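Local atomic coordinates of S-adenosylmethionine-dependent methyltransferase (Clostridium acetobutylicum, PDB entry 1Y8C), a protein that probably transfers a methyl group from S-adenosylmethionine to an acceptor, as a member of the Rossmann-like methyltransferases. Residues A[46-51]-A[69-74]; A[101-106]-A[131-136]. All coordinates share one frame; numbering follows the deposited sequence.

How the interactions relate
Both interactions belong to the Rossmann-like methyltransferase fold, and strand 40-44 connects them. Interaction 1 lies just beyond its C-terminal end, where the glycine-rich turn of 46-51 meets the start of helix 69-81; in this family that edge of the sheet carries the S-adenosylmethionine pocket. Interaction 2 gathers around the opposite end of the same strand: D40 is bonded there to D103 and K133, while segments 101-106 and 131-136 lead into the parallel strands 104-107 and 136-143. The centres of the two interactions are 21 Å apart, yet their nearest atoms come within about 5 Å without touching. By family analogy, interaction 1 is the one nearer the cofactor site.

Interaction 1. Residues A[46-51]-A[69-74]; sequences CGTGNL and QEMLSE
T48 and the selenomethionine M71 meet methyl to methyl: T48 CG2 lies 3.5 Å from M71 CE, the two side chains passing at a slant. T48 CG2 stands anti to its own carbonyl carbon, and this directs the methyl to the helix while OG1 makes a weak hydrogen bond to N4. The same CG2 also rests on E74 CB, at 3.9 Å, nearly one helical turn beyond M71; here the two side chains run alongside each other. A third apolar touch is C46 SG against L72 CD2, also 3.9 Å.

The backbone part of the contact centres on G47. G47 O lies 3.6 Å from M71 CB and close to the M71 carbonyl oxygen, with no hydrogen bond between the two oxygens, and SE sits farther out, 4.2 Å from G47 CA. C46 to G49 form a type II' turn closed by G49 N to C46 O at 2.8 Å, with G47 at its positive-phi corner (phi 56°). The CGTG sequence following strand 40-44 matches the glycine-rich signature of Rossmann-like methyltransferases, which in relatives lies against S-adenosylmethionine.

No hydrogen bond joins the two segments directly; the polar ties run to neighbours. G47 N is bonded to D66, T48 O to K78, and the E74 carboxylate, turned off by the bend at chi2 (-62°), takes N4 N.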
loop_
_atom_site.group_PDB
_atom_site.type_symbol
_atom_site.label_atom_id
_atom_site.label_comp_id
_atom_site.label_asym_id
_atom_site.label_seq_id
_atom_site.Cartn_x
_atom_site.Cartn_y
_atom_site.Cartn_z
ATOM N N CYS A 46 0.440 1.666 6.767
ATOM C CA CYS A 46 1.151 0.489 7.225
ATOM C C CYS A 46 0.250 -0.713 7.526
ATOM O O CYS A 46 0.747 -1.824 7.692
ATOM C CB CYS A 46 1.953 0.839 8.474
ATOM S SG CYS A 46 0.923 1.265 9.871
ATOM N N GLY A 47 -1.058 -0.498 7.605
ATOM C CA GLY A 47 -1.955 -1.600 7.902
ATOM C C GLY A 47 -1.571 -2.288 9.194
ATOM O O GLY A 47 -1.372 -1.624 10.210
ATOM N N THR A 48 -1.461 -3.614 9.177
ATOM C CA THR A 48 -1.056 -4.343 10.383
ATOM C C THR A 48 0.458 -4.534 10.442
ATOM O O THR A 48 0.940 -5.400 11.156
ATOM C CB THR A 48 -1.707 -5.731 10.465
ATOM O OG1 THR A 48 -1.329 -6.495 9.313
ATOM C CG2 THR A 48 -3.215 -5.598 10.543
ATOM N N GLY A 49 1.189 -3.741 9.667
ATOM C CA GLY A 49 2.636 -3.799 9.685
ATOM C C GLY A 49 3.338 -4.968 9.031
ATOM O O GLY A 49 4.459 -5.302 9.419
ATOM N N ASN A 50 2.714 -5.580 8.031
ATOM C CA ASN A 50 3.328 -6.719 7.358
ATOM C C ASN A 50 4.516 -6.340 6.501
ATOM O O ASN A 50 5.357 -7.170 6.183
ATOM C CB ASN A 50 2.287 -7.459 6.518
ATOM C CG ASN A 50 1.363 -8.289 7.371
ATOM O OD1 ASN A 50 1.793 -8.854 8.375
ATOM N ND2 ASN A 50 0.099 -8.385 6.978
ATOM N N LEU A 51 4.596 -5.074 6.143
ATOM C CA LEU A 51 5.688 -4.610 5.316
ATOM C C LEU A 51 6.648 -3.819 6.204
ATOM O O LEU A 51 7.859 -3.813 5.991
ATOM C CB LEU A 51 5.109 -3.737 4.212
ATOM C CG LEU A 51 5.783 -3.658 2.853
ATOM C CD1 LEU A 51 4.716 -3.409 1.806
ATOM C CD2 LEU A 51 6.819 -2.567 2.835
ATOM N N GLN A 69 -7.567 2.699 13.280
ATOM C CA GLN A 69 -7.100 2.536 14.653
ATOM C C GLN A 69 -6.957 1.044 14.951
ATOM O O GLN A 69 -6.010 0.611 15.611
ATOM C CB GLN A 69 -8.106 3.121 15.652
ATOM C CG GLN A 69 -8.333 4.605 15.557
ATOM C CD GLN A 69 -7.402 5.411 16.435
ATOM O OE1 GLN A 69 -7.466 6.639 16.443
ATOM N NE2 GLN A 69 -6.541 4.733 17.185
ATOM N N GLU A 70 -7.912 0.264 14.465
ATOM C CA GLU A 70 -7.915 -1.169 14.707
ATOM C C GLU A 70 -6.621 -1.813 14.226
ATOM O O GLU A 70 -5.997 -2.601 14.937
ATOM C CB GLU A 70 -9.116 -1.803 14.007
ATOM C CG GLU A 70 -9.833 -2.848 14.839
ATOM C CD GLU A 70 -11.145 -3.287 14.208
ATOM O OE1 GLU A 70 -11.102 -3.839 13.085
ATOM O OE2 GLU A 70 -12.215 -3.077 14.832
HETATM N N MSE A 71 -6.215 -1.460 13.018
HETATM C CA MSE A 71 -5.005 -2.008 12.445
HETATM C C MSE A 71 -3.741 -1.521 13.141
HETATM O O MSE A 71 -2.807 -2.294 13.341
HETATM C CB MSE A 71 -4.935 -1.656 10.974
HETATM C CG MSE A 71 -6.213 -1.939 10.249
HETATM SE SE MSE A 71 -5.856 -2.871 8.632
HETATM C CE MSE A 71 -6.321 -4.631 9.310
ATOM N N LEU A 72 -3.700 -0.241 13.499
ATOM C CA LEU A 72 -2.523 0.301 14.160
ATOM C C LEU A 72 -2.218 -0.497 15.399
ATOM O O LEU A 72 -1.068 -0.846 15.668
ATOM C CB LEU A 72 -2.738 1.760 14.540
ATOM C CG LEU A 72 -2.298 2.778 13.495
ATOM C CD1 LEU A 72 -2.416 4.161 14.108
ATOM C CD2 LEU A 72 -0.856 2.514 13.056
ATOM N N SER A 73 -3.269 -0.786 16.154
ATOM C CA SER A 73 -3.146 -1.557 17.381
ATOM C C SER A 73 -2.512 -2.926 17.078
ATOM O O SER A 73 -1.605 -3.367 17.790
ATOM C CB SER A 73 -4.527 -1.724 18.016
ATOM O OG SER A 73 -4.435 -2.437 19.228
ATOM N N GLU A 74 -2.978 -3.588 16.019
ATOM C CA GLU A 74 -2.413 -4.876 15.646
ATOM C C GLU A 74 -0.930 -4.730 15.375
ATOM O O GLU A 74 -0.108 -5.429 15.964
ATOM C CB GLU A 74 -3.093 -5.440 14.398
ATOM C CG GLU A 74 -4.422 -6.107 14.670
ATOM C CD GLU A 74 -4.287 -7.307 15.595
ATOM O OE1 GLU A 74 -4.038 -7.110 16.805
ATOM O OE2 GLU A 74 -4.414 -8.449 15.104
#

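Interaction 2. Residues A[101-106]-A[131-136]; sequences KFDLIT and HLKEGG
F102 is gripped through both its backbone polar atoms: K133 N donates to F102 O at 2.7 Å with a nearly straight N-H...O angle of 164°, and F102 N donates to H131 O at 2.8 Å in a more bent bond. These two bonds make a parallel bridge between F102 and L132. It stands at the entry to strands 104-107 and 136-143, neighbours in the sheet joined through helix 118-129 as a beta-alpha-beta crossover of the Rossmann-like fold. A salt bridge adds to it, K133 NZ lying 3.2 Å from D103 OD2 and meeting that oxygen from above the carboxylate plane, about 40° out of it. Both charges have a further partner in D40: its carboxylate pairs with K133 NZ, and its backbone N bonds to D103 OD2.

The lysine gets there by running extended beyond CG, with CB and CG against the F102 carbonyl oxygen and CD beside D103 OD1. Its CE comes to 3.4 Å from K101 O, and its CG packs on K101 CB. Past K133 the chain reverses in a type II turn closed by G136 N on K133 O, and G136, having no side chain, lets its CA approach D103 O to 3.2 Å.

H131 O does double duty, since it also sits at the edge of the F102 ring, near its plane, with CD1 3.4 Å away. The same ring meets W63 with the planes at about 75°. H131 itself is held by ND1 on the A127 carbonyl, in the last turn of helix 118-129. Farther into the sheet, I105 and L132 cross at a slant beside F138, I105 CD1 reaching 3.4 Å from L132 CD2.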
loop_
_atom_site.group_PDB
_atom_site.type_symbol
_atom_site.label_atom_id
_atom_site.label_comp_id
_atom_site.label_asym_id
_atom_site.label_seq_id
_atom_site.Cartn_x
_atom_site.Cartn_y
_atom_site.Cartn_z
ATOM N N LYS A 101 11.200 14.441 8.695
ATOM C CA LYS A 101 11.615 14.191 7.316
ATOM C C LYS A 101 12.192 12.789 7.253
ATOM O O LYS A 101 12.732 12.293 8.240
ATOM C CB LYS A 101 12.693 15.176 6.869
ATOM C CG LYS A 101 12.278 16.624 6.808
ATOM C CD LYS A 101 11.445 16.915 5.587
ATOM C CE LYS A 101 11.393 18.423 5.310
ATOM N NZ LYS A 101 12.690 18.968 4.779
ATOM N N PHE A 102 12.102 12.161 6.086
ATOM C CA PHE A 102 12.602 10.815 5.958
ATOM C C PHE A 102 13.475 10.540 4.749
ATOM O O PHE A 102 13.519 11.310 3.782
ATOM C CB PHE A 102 11.438 9.835 5.952
ATOM C CG PHE A 102 10.494 10.001 7.101
ATOM C CD1 PHE A 102 9.473 10.947 7.051
ATOM C CD2 PHE A 102 10.621 9.206 8.236
ATOM C CE1 PHE A 102 8.587 11.085 8.114
ATOM C CE2 PHE A 102 9.743 9.339 9.304
ATOM C CZ PHE A 102 8.719 10.286 9.246
ATOM N N ASP A 103 14.163 9.404 4.819
ATOM C CA ASP A 103 15.052 8.961 3.756
ATOM C C ASP A 103 14.265 8.079 2.814
ATOM O O ASP A 103 14.464 8.109 1.602
ATOM C CB ASP A 103 16.207 8.165 4.350
ATOM C CG ASP A 103 17.085 9.012 5.237
ATOM O OD1 ASP A 103 17.751 9.913 4.685
ATOM O OD2 ASP A 103 17.100 8.793 6.472
ATOM N N LEU A 104 13.369 7.293 3.397
ATOM C CA LEU A 104 12.534 6.389 2.642
ATOM C C LEU A 104 11.080 6.476 3.088
ATOM O O LEU A 104 10.782 6.391 4.283
ATOM C CB LEU A 104 13.018 4.947 2.814
ATOM C CG LEU A 104 12.023 3.881 2.313
ATOM C CD1 LEU A 104 11.829 4.073 0.829
ATOM C CD2 LEU A 104 12.530 2.468 2.611
ATOM N N ILE A 105 10.182 6.647 2.127
ATOM C CA ILE A 105 8.758 6.690 2.422
ATOM C C ILE A 105 8.111 5.614 1.558
ATOM O O ILE A 105 8.379 5.534 0.352
ATOM C CB ILE A 105 8.130 8.075 2.073
ATOM C CG1 ILE A 105 8.727 9.164 2.974
ATOM C CG2 ILE A 105 6.625 8.029 2.248
ATOM C CD1 ILE A 105 8.270 10.575 2.638
ATOM N N THR A 106 7.298 4.762 2.178
ATOM C CA THR A 106 6.608 3.715 1.424
ATOM C C THR A 106 5.105 3.763 1.588
ATOM O O THR A 106 4.573 4.142 2.629
ATOM C CB THR A 106 7.013 2.266 1.825
ATOM O OG1 THR A 106 6.721 2.045 3.210
ATOM C CG2 THR A 106 8.464 2.008 1.540
ATOM N N HIS A 131 7.709 15.721 3.251
ATOM C CA HIS A 131 8.292 14.914 4.323
ATOM C C HIS A 131 9.527 14.138 3.887
ATOM O O HIS A 131 10.059 13.318 4.647
ATOM C CB HIS A 131 7.266 13.930 4.883
ATOM C CG HIS A 131 6.154 14.584 5.640
ATOM N ND1 HIS A 131 5.243 15.432 5.042
ATOM C CD2 HIS A 131 5.799 14.514 6.943
ATOM C CE1 HIS A 131 4.377 15.850 5.944
ATOM N NE2 HIS A 131 4.691 15.308 7.108
ATOM N N LEU A 132 9.981 14.396 2.665
ATOM C CA LEU A 132 11.152 13.718 2.116
ATOM C C LEU A 132 12.454 14.480 2.322
ATOM O O LEU A 132 12.533 15.674 2.039
ATOM C CB LEU A 132 10.970 13.496 0.616
ATOM C CG LEU A 132 10.239 12.245 0.152
ATOM C CD1 LEU A 132 10.144 12.287 -1.367
ATOM C CD2 LEU A 132 10.992 10.995 0.626
ATOM N N LYS A 133 13.479 13.793 2.808
ATOM C CA LYS A 133 14.755 14.462 2.975
ATOM C C LYS A 133 15.273 14.701 1.580
ATOM O O LYS A 133 14.858 14.026 0.642
ATOM C CB LYS A 133 15.755 13.597 3.746
ATOM C CG LYS A 133 15.424 13.463 5.203
ATOM C CD LYS A 133 16.289 12.434 5.877
ATOM C CE LYS A 133 16.046 12.445 7.374
ATOM N NZ LYS A 133 16.992 11.551 8.082
ATOM N N GLU A 134 16.152 15.680 1.433
ATOM C CA GLU A 134 16.732 15.949 0.132
ATOM C C GLU A 134 17.539 14.684 -0.134
ATOM O O GLU A 134 18.301 14.231 0.731
ATOM C CB GLU A 134 17.656 17.152 0.205
ATOM C CG GLU A 134 18.049 17.700 -1.137
ATOM C CD GLU A 134 16.933 18.487 -1.800
ATOM O OE1 GLU A 134 16.392 19.412 -1.154
ATOM O OE2 GLU A 134 16.601 18.196 -2.970
ATOM N N GLY A 135 17.346 14.097 -1.309
ATOM C CA GLY A 135 18.054 12.878 -1.641
ATOM C C GLY A 135 17.307 11.648 -1.167
ATOM O O GLY A 135 17.787 10.526 -1.310
ATOM N N GLY A 136 16.125 11.852 -0.595
ATOM C CA GLY A 136 15.342 10.725 -0.115
ATOM C C GLY A 136 14.518 10.081 -1.225
ATOM O O GLY A 136 14.301 10.687 -2.279
#